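Local structure of ESX-1 secretion-associated protein EspB (Mycobacterium marinum, 7P0Z) at residues A[165-175]-A[187-198]. The protein is secreted through the mycobacterial ESX-1 (type VII) system and assembles into a seven-subunit oligomer, thought to form a channel-like structure. Residues are numbered along the deposited sequence; the frame is centred on the assembly and turned at random.
Sequences LQRDIKRFRIF and EASMDQQKEWIL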
ATOM      1  N   LEU A 165     -16.957 -29.861  -0.306  1.00 38.81           N
ATOM      2  CA  LEU A 165     -17.841 -28.717  -0.139  1.00 38.81           C
ATOM      3  C   LEU A 165     -17.996 -27.960  -1.442  1.00 38.81           C
ATOM      4  O   LEU A 165     -19.105 -27.586  -1.822  1.00 38.81           O
ATOM      5  CB  LEU A 165     -17.319 -27.776   0.933  1.00 38.81           C
ATOM      6  CG  LEU A 165     -17.428 -28.142   2.400  1.00 38.81           C
ATOM      7  CD1 LEU A 165     -16.914 -26.977   3.218  1.00 38.81           C
ATOM      8  CD2 LEU A 165     -18.846 -28.462   2.758  1.00 38.81           C
ATOM      9  N   GLN A 166     -16.890 -27.716  -2.136  1.00 39.27           N
ATOM     10  CA  GLN A 166     -16.978 -27.021  -3.411  1.00 39.27           C
ATOM     11  C   GLN A 166     -17.841 -27.759  -4.418  1.00 39.27           C
ATOM     12  O   GLN A 166     -18.489 -27.129  -5.253  1.00 39.27           O
ATOM     13  CB  GLN A 166     -15.592 -26.800  -3.978  1.00 39.27           C
ATOM     14  CG  GLN A 166     -14.965 -25.531  -3.545  1.00 39.27           C
ATOM     15  CD  GLN A 166     -13.503 -25.468  -3.864  1.00 39.27           C
ATOM     16  OE1 GLN A 166     -13.059 -24.565  -4.537  1.00 39.27           O
ATOM     17  NE2 GLN A 166     -12.738 -26.393  -3.337  1.00 39.27           N
ATOM     18  N   ARG A 167     -17.877 -29.075  -4.363  1.00 39.39           N
ATOM     19  CA  ARG A 167     -18.692 -29.792  -5.324  1.00 39.39           C
ATOM     20  C   ARG A 167     -20.163 -29.766  -4.990  1.00 39.39           C
ATOM     21  O   ARG A 167     -20.957 -30.298  -5.759  1.00 39.39           O
ATOM     22  CB  ARG A 167     -18.309 -31.250  -5.417  1.00 39.39           C
ATOM     23  CG  ARG A 167     -16.977 -31.512  -5.909  1.00 39.39           C
ATOM     24  CD  ARG A 167     -16.805 -32.972  -5.974  1.00 39.39           C
ATOM     25  NE  ARG A 167     -15.448 -33.262  -6.341  1.00 39.39           N
ATOM     26  CZ  ARG A 167     -14.506 -33.490  -5.447  1.00 39.39           C
ATOM     27  NH1 ARG A 167     -14.822 -33.529  -4.173  1.00 39.39           N
ATOM     28  NH2 ARG A 167     -13.267 -33.725  -5.828  1.00 39.39           N
ATOM     29  N   ASP A 168     -20.549 -29.208  -3.862  1.00 40.44           N
ATOM     30  CA  ASP A 168     -21.899 -29.380  -3.373  1.00 40.44           C
ATOM     31  C   ASP A 168     -22.684 -28.080  -3.346  1.00 40.44           C
ATOM     32  O   ASP A 168     -23.581 -27.915  -2.528  1.00 40.44           O
ATOM     33  CB  ASP A 168     -21.875 -30.019  -1.995  1.00 40.44           C
ATOM     34  CG  ASP A 168     -23.055 -30.896  -1.761  1.00 40.44           C
ATOM     35  OD1 ASP A 168     -23.871 -31.044  -2.688  1.00 40.44           O
ATOM     36  OD2 ASP A 168     -23.186 -31.442  -0.653  1.00 40.44           O
ATOM     37  N   ILE A 169     -22.387 -27.154  -4.245  1.00 40.22           N
ATOM     38  CA  ILE A 169     -23.153 -25.925  -4.319  1.00 40.22           C
ATOM     39  C   ILE A 169     -24.212 -25.967  -5.412  1.00 40.22           C
ATOM     40  O   ILE A 169     -24.881 -24.968  -5.643  1.00 40.22           O
ATOM     41  CB  ILE A 169     -22.237 -24.709  -4.489  1.00 40.22           C
ATOM     42  CG1 ILE A 169     -21.422 -24.836  -5.765  1.00 40.22           C
ATOM     43  CG2 ILE A 169     -21.351 -24.548  -3.293  1.00 40.22           C
ATOM     44  CD1 ILE A 169     -20.861 -23.559  -6.217  1.00 40.22           C
ATOM     45  N   LYS A 170     -24.380 -27.101  -6.089  1.00 40.32           N
ATOM     46  CA  LYS A 170     -25.528 -27.261  -6.975  1.00 40.32           C
ATOM     47  C   LYS A 170     -26.826 -27.017  -6.250  1.00 40.32           C
ATOM     48  O   LYS A 170     -27.766 -26.475  -6.828  1.00 40.32           O
ATOM     49  CB  LYS A 170     -25.579 -28.662  -7.554  1.00 40.32           C
ATOM     50  CG  LYS A 170     -24.581 -28.964  -8.569  1.00 40.32           C
ATOM     51  CD  LYS A 170     -24.570 -30.438  -8.751  1.00 40.32           C
ATOM     52  CE  LYS A 170     -25.892 -30.890  -9.294  1.00 40.32           C
ATOM     53  NZ  LYS A 170     -25.885 -32.346  -9.574  1.00 40.32           N
ATOM     54  N   ARG A 171     -26.906 -27.423  -4.993  1.00 40.18           N
ATOM     55  CA  ARG A 171     -28.141 -27.283  -4.251  1.00 40.18           C
ATOM     56  C   ARG A 171     -28.571 -25.838  -4.079  1.00 40.18           C
ATOM     57  O   ARG A 171     -29.648 -25.603  -3.544  1.00 40.18           O
ATOM     58  CB  ARG A 171     -28.005 -27.940  -2.887  1.00 40.18           C
ATOM     59  CG  ARG A 171     -26.973 -27.292  -2.020  1.00 40.18           C
ATOM     60  CD  ARG A 171     -26.900 -27.958  -0.685  1.00 40.18           C
ATOM     61  NE  ARG A 171     -26.329 -29.295  -0.734  1.00 40.18           N
ATOM     62  CZ  ARG A 171     -26.555 -30.226   0.181  1.00 40.18           C
ATOM     63  NH1 ARG A 171     -27.343 -29.963   1.203  1.00 40.18           N
ATOM     64  NH2 ARG A 171     -25.999 -31.413   0.078  1.00 40.18           N
ATOM     65  N   PHE A 172     -27.783 -24.866  -4.509  1.00 39.71           N
ATOM     66  CA  PHE A 172     -28.193 -23.479  -4.401  1.00 39.71           C
ATOM     67  C   PHE A 172     -28.430 -22.820  -5.740  1.00 39.71           C
ATOM     68  O   PHE A 172     -28.556 -21.602  -5.793  1.00 39.71           O
ATOM     69  CB  PHE A 172     -27.167 -22.667  -3.630  1.00 39.71           C
ATOM     70  CG  PHE A 172     -26.831 -23.224  -2.320  1.00 39.71           C
ATOM     71  CD1 PHE A 172     -27.784 -23.339  -1.346  1.00 39.71           C
ATOM     72  CD2 PHE A 172     -25.555 -23.619  -2.044  1.00 39.71           C
ATOM     73  CE1 PHE A 172     -27.473 -23.849  -0.130  1.00 39.71           C
ATOM     74  CE2 PHE A 172     -25.236 -24.118  -0.821  1.00 39.71           C
ATOM     75  CZ  PHE A 172     -26.201 -24.231   0.143  1.00 39.71           C
ATOM     76  N   ARG A 173     -28.493 -23.584  -6.816  1.00 39.09           N
ATOM     77  CA  ARG A 173     -28.733 -22.999  -8.118  1.00 39.09           C
ATOM     78  C   ARG A 173     -30.102 -22.336  -8.174  1.00 39.09           C
ATOM     79  O   ARG A 173     -30.994 -22.615  -7.379  1.00 39.09           O
ATOM     80  CB  ARG A 173     -28.630 -24.060  -9.196  1.00 39.09           C
ATOM     81  CG  ARG A 173     -29.742 -25.023  -9.163  1.00 39.09           C
ATOM     82  CD  ARG A 173     -29.478 -26.154 -10.074  1.00 39.09           C
ATOM     83  NE  ARG A 173     -30.548 -27.126 -10.001  1.00 39.09           N
ATOM     84  CZ  ARG A 173     -30.641 -28.049  -9.064  1.00 39.09           C
ATOM     85  NH1 ARG A 173     -29.738 -28.110  -8.112  1.00 39.09           N
ATOM     86  NH2 ARG A 173     -31.642 -28.899  -9.069  1.00 39.09           N
ATOM     87  N   ILE A 174     -30.245 -21.425  -9.130  1.00 39.54           N
ATOM     88  CA  ILE A 174     -31.512 -20.769  -9.387  1.00 39.54           C
ATOM     89  C   ILE A 174     -32.562 -21.774  -9.834  1.00 39.54           C
ATOM     90  O   ILE A 174     -32.261 -22.897 -10.240  1.00 39.54           O
ATOM     91  CB  ILE A 174     -31.318 -19.687 -10.454  1.00 39.54           C
ATOM     92  CG1 ILE A 174     -30.831 -20.347 -11.730  1.00 39.54           C
ATOM     93  CG2 ILE A 174     -30.354 -18.641  -9.990  1.00 39.54           C
ATOM     94  CD1 ILE A 174     -30.767 -19.427 -12.862  1.00 39.54           C
ATOM     95  N   PHE A 175     -33.811 -21.354  -9.767  1.00 40.60           N
ATOM     96  CA  PHE A 175     -34.914 -22.212 -10.150  1.00 40.60           C
ATOM     97  C   PHE A 175     -35.156 -22.133 -11.644  1.00 40.60           C
ATOM     98  O   PHE A 175     -34.933 -21.103 -12.270  1.00 40.60           O
ATOM     99  CB  PHE A 175     -36.176 -21.809  -9.410  1.00 40.60           C
ATOM    100  CG  PHE A 175     -36.027 -21.821  -7.938  1.00 40.60           C
ATOM    101  CD1 PHE A 175     -36.015 -23.006  -7.242  1.00 40.60           C
ATOM    102  CD2 PHE A 175     -35.907 -20.644  -7.240  1.00 40.60           C
ATOM    103  CE1 PHE A 175     -35.874 -23.010  -5.882  1.00 40.60           C
ATOM    104  CE2 PHE A 175     -35.769 -20.645  -5.880  1.00 40.60           C
ATOM    105  CZ  PHE A 175     -35.754 -21.830  -5.200  1.00 40.60           C
ATOM    106  N   GLU A 187     -33.987 -17.242  -3.877  1.00 40.63           N
ATOM    107  CA  GLU A 187     -32.742 -17.332  -4.615  1.00 40.63           C
ATOM    108  C   GLU A 187     -31.655 -16.496  -3.970  1.00 40.63           C
ATOM    109  O   GLU A 187     -30.505 -16.922  -3.899  1.00 40.63           O
ATOM    110  CB  GLU A 187     -32.972 -16.914  -6.053  1.00 40.63           C
ATOM    111  CG  GLU A 187     -33.539 -18.029  -6.860  1.00 40.63           C
ATOM    112  CD  GLU A 187     -33.925 -17.610  -8.234  1.00 40.63           C
ATOM    113  OE1 GLU A 187     -33.896 -16.404  -8.504  1.00 40.63           O
ATOM    114  OE2 GLU A 187     -34.268 -18.481  -9.044  1.00 40.63           O
ATOM    115  N   ALA A 188     -31.997 -15.307  -3.491  1.00 39.95           N
ATOM    116  CA  ALA A 188     -31.007 -14.504  -2.788  1.00 39.95           C
ATOM    117  C   ALA A 188     -30.530 -15.206  -1.528  1.00 39.95           C
ATOM    118  O   ALA A 188     -29.336 -15.191  -1.203  1.00 39.95           O
ATOM    119  CB  ALA A 188     -31.586 -13.137  -2.451  1.00 39.95           C
ATOM    120  N   SER A 189     -31.446 -15.839  -0.814  1.00 40.15           N
ATOM    121  CA  SER A 189     -31.056 -16.562   0.382  1.00 40.15           C
ATOM    122  C   SER A 189     -30.158 -17.754   0.056  1.00 40.15           C
ATOM    123  O   SER A 189     -29.151 -17.983   0.732  1.00 40.15           O
ATOM    124  CB  SER A 189     -32.303 -16.998   1.133  1.00 40.15           C
ATOM    125  OG  SER A 189     -31.975 -17.584   2.366  1.00 40.15           O
ATOM    126  N   MET A 190     -30.505 -18.528  -0.970  1.00 41.29           N
ATOM    127  CA  MET A 190     -29.645 -19.634  -1.374  1.00 41.29           C
ATOM    128  C   MET A 190     -28.285 -19.143  -1.830  1.00 41.29           C
ATOM    129  O   MET A 190     -27.269 -19.790  -1.578  1.00 41.29           O
ATOM    130  CB  MET A 190     -30.290 -20.456  -2.473  1.00 41.29           C
ATOM    131  CG  MET A 190     -31.397 -21.315  -2.000  1.00 41.29           C
ATOM    132  SD  MET A 190     -31.854 -22.431  -3.302  1.00 41.29           S
ATOM    133  CE  MET A 190     -32.486 -21.235  -4.451  1.00 41.29           C
ATOM    134  N   ASP A 191     -28.248 -18.009  -2.510  1.00 40.92           N
ATOM    135  CA  ASP A 191     -26.979 -17.439  -2.917  1.00 40.92           C
ATOM    136  C   ASP A 191     -26.123 -17.095  -1.707  1.00 40.92           C
ATOM    137  O   ASP A 191     -24.908 -17.305  -1.712  1.00 40.92           O
ATOM    138  CB  ASP A 191     -27.244 -16.214  -3.776  1.00 40.92           C
ATOM    139  CG  ASP A 191     -25.993 -15.544  -4.226  1.00 40.92           C
ATOM    140  OD1 ASP A 191     -25.457 -15.930  -5.279  1.00 40.92           O
ATOM    141  OD2 ASP A 191     -25.534 -14.622  -3.526  1.00 40.92           O
ATOM    142  N   GLN A 192     -26.740 -16.560  -0.664  1.00 40.11           N
ATOM    143  CA  GLN A 192     -25.993 -16.268   0.548  1.00 40.11           C
ATOM    144  C   GLN A 192     -25.450 -17.535   1.185  1.00 40.11           C
ATOM    145  O   GLN A 192     -24.306 -17.567   1.650  1.00 40.11           O
ATOM    146  CB  GLN A 192     -26.876 -15.526   1.528  1.00 40.11           C
ATOM    147  CG  GLN A 192     -27.081 -14.111   1.175  1.00 40.11           C
ATOM    148  CD  GLN A 192     -27.973 -13.434   2.155  1.00 40.11           C
ATOM    149  OE1 GLN A 192     -29.055 -13.915   2.451  1.00 40.11           O
ATOM    150  NE2 GLN A 192     -27.515 -12.331   2.698  1.00 40.11           N
ATOM    151  N   GLN A 193     -26.263 -18.579   1.243  1.00 40.14           N
ATOM    152  CA  GLN A 193     -25.771 -19.835   1.785  1.00 40.14           C
ATOM    153  C   GLN A 193     -24.608 -20.361   0.963  1.00 40.14           C
ATOM    154  O   GLN A 193     -23.646 -20.905   1.507  1.00 40.14           O
ATOM    155  CB  GLN A 193     -26.879 -20.876   1.833  1.00 40.14           C
ATOM    156  CG  GLN A 193     -28.012 -20.575   2.768  1.00 40.14           C
ATOM    157  CD  GLN A 193     -27.578 -20.136   4.152  1.00 40.14           C
ATOM    158  OE1 GLN A 193     -27.909 -19.044   4.593  1.00 40.14           O
ATOM    159  NE2 GLN A 193     -26.846 -20.986   4.844  1.00 40.14           N
ATOM    160  N   LYS A 194     -24.694 -20.221  -0.351  1.00 39.92           N
ATOM    161  CA  LYS A 194     -23.617 -20.649  -1.222  1.00 39.92           C
ATOM    162  C   LYS A 194     -22.341 -19.882  -0.917  1.00 39.92           C
ATOM    163  O   LYS A 194     -21.252 -20.465  -0.862  1.00 39.92           O
ATOM    164  CB  LYS A 194     -24.048 -20.444  -2.668  1.00 39.92           C
ATOM    165  CG  LYS A 194     -23.180 -21.049  -3.734  1.00 39.92           C
ATOM    166  CD  LYS A 194     -22.086 -20.122  -4.110  1.00 39.92           C
ATOM    167  CE  LYS A 194     -22.659 -18.852  -4.614  1.00 39.92           C
ATOM    168  NZ  LYS A 194     -21.596 -17.925  -5.029  1.00 39.92           N
ATOM    169  N   GLU A 195     -22.453 -18.574  -0.724  1.00 40.01           N
ATOM    170  CA  GLU A 195     -21.280 -17.780  -0.398  1.00 40.01           C
ATOM    171  C   GLU A 195     -20.658 -18.227   0.906  1.00 40.01           C
ATOM    172  O   GLU A 195     -19.435 -18.329   1.024  1.00 40.01           O
ATOM    173  CB  GLU A 195     -21.648 -16.316  -0.312  1.00 40.01           C
ATOM    174  CG  GLU A 195     -21.923 -15.741  -1.628  1.00 40.01           C
ATOM    175  CD  GLU A 195     -20.681 -15.619  -2.445  1.00 40.01           C
ATOM    176  OE1 GLU A 195     -19.611 -15.367  -1.861  1.00 40.01           O
ATOM    177  OE2 GLU A 195     -20.766 -15.777  -3.672  1.00 40.01           O
ATOM    178  N   TRP A 196     -21.487 -18.487   1.901  1.00 38.79           N
ATOM    179  CA  TRP A 196     -20.959 -18.941   3.171  1.00 38.79           C
ATOM    180  C   TRP A 196     -20.273 -20.290   3.034  1.00 38.79           C
ATOM    181  O   TRP A 196     -19.233 -20.529   3.649  1.00 38.79           O
ATOM    182  CB  TRP A 196     -22.073 -19.004   4.196  1.00 38.79           C
ATOM    183  CG  TRP A 196     -21.589 -19.365   5.515  1.00 38.79           C
ATOM    184  CD1 TRP A 196     -20.965 -18.560   6.401  1.00 38.79           C
ATOM    185  CD2 TRP A 196     -21.656 -20.645   6.111  1.00 38.79           C
ATOM    186  NE1 TRP A 196     -20.647 -19.256   7.526  1.00 38.79           N
ATOM    187  CE2 TRP A 196     -21.062 -20.546   7.373  1.00 38.79           C
ATOM    188  CE3 TRP A 196     -22.164 -21.873   5.699  1.00 38.79           C
ATOM    189  CZ2 TRP A 196     -20.969 -21.620   8.232  1.00 38.79           C
ATOM    190  CZ3 TRP A 196     -22.069 -22.936   6.547  1.00 38.79           C
ATOM    191  CH2 TRP A 196     -21.471 -22.808   7.803  1.00 38.79           C
ATOM    192  N   ILE A 197     -20.844 -21.186   2.243  1.00 38.68           N
ATOM    193  CA  ILE A 197     -20.238 -22.493   2.042  1.00 38.68           C
ATOM    194  C   ILE A 197     -18.882 -22.359   1.363  1.00 38.68           C
ATOM    195  O   ILE A 197     -17.931 -23.057   1.709  1.00 38.68           O
ATOM    196  CB  ILE A 197     -21.194 -23.401   1.249  1.00 38.68           C
ATOM    197  CG1 ILE A 197     -22.358 -23.824   2.124  1.00 38.68           C
ATOM    198  CG2 ILE A 197     -20.481 -24.620   0.720  1.00 38.68           C
ATOM    199  CD1 ILE A 197     -21.992 -24.811   3.151  1.00 38.68           C
ATOM    200  N   LEU A 198     -18.775 -21.478   0.380  1.00 38.88           N
ATOM    201  CA  LEU A 198     -17.488 -21.290  -0.274  1.00 38.88           C
ATOM    202  C   LEU A 198     -16.461 -20.709   0.683  1.00 38.88           C
ATOM    203  O   LEU A 198     -15.294 -21.108   0.668  1.00 38.88           O
ATOM    204  CB  LEU A 198     -17.652 -20.405  -1.496  1.00 38.88           C
ATOM    205  CG  LEU A 198     -18.293 -21.171  -2.641  1.00 38.88           C
ATOM    206  CD1 LEU A 198     -18.222 -20.386  -3.900  1.00 38.88           C
ATOM    207  CD2 LEU A 198     -17.603 -22.487  -2.822  1.00 38.88           C
TER
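With CG of Phe172 turned anti to its carbonyl carbon (chi1 -53°), the ring drops onto segment 187-198 of helix 181-224 and lies along its backbone. Lys194 N and the carbonyl carbon of Gln193 sit over one face, both displaced toward the rim, while CG of Arg171, from the ring's own segment, covers the centre of the opposite face at 3.7 Å above the plane. Around the ring, Gln193 CB comes to 3.6 Å from Phe172 CE1, Lys194 CB packs against CD2, and Ile197 CG1 approaches CE2. The extended side chain of Glu187 runs past Phe175 in the opposite sense, carboxylate and ring planes only 12° apart. Its OE2 takes the hydrogen bond from Phe175 N at 3.0 Å, nearly straight at 172° and received on the anti side of the carboxylate. The same OE2 forms a salt bridge with Arg67 of a neighbouring subunit, which would offset the charge of this buried carboxylate. A kink at its last torsion brings Met190 CE to 3.4 Å from Phe175 CZ; the sulfur stands obliquely to that ring, 5.2 Å from the centroid, as a Met-aromatic contact, and Trp178 meets Phe175 edge-to-face. Farther along, Ile169 lays CB 3.9 Å from Lys194 CG, and its CG2 meets Ile197 CG2 at 4.1 Å, the two chains running in opposite senses. The guanidinium of Arg171 makes a salt bridge to Asp168, whose hydrogen bond is weak, and hydrogen bonds through NH1 to the carbonyls of Val23, ending helix 13-23, and Ala25 just after it. Aromatic and aliphatic packing and one backbone-to-carboxylate hydrogen bond thus hold the irregular connection leaving helix 149-166 along helix 181-224, in the PPE part of the PE-PPE helical bundle.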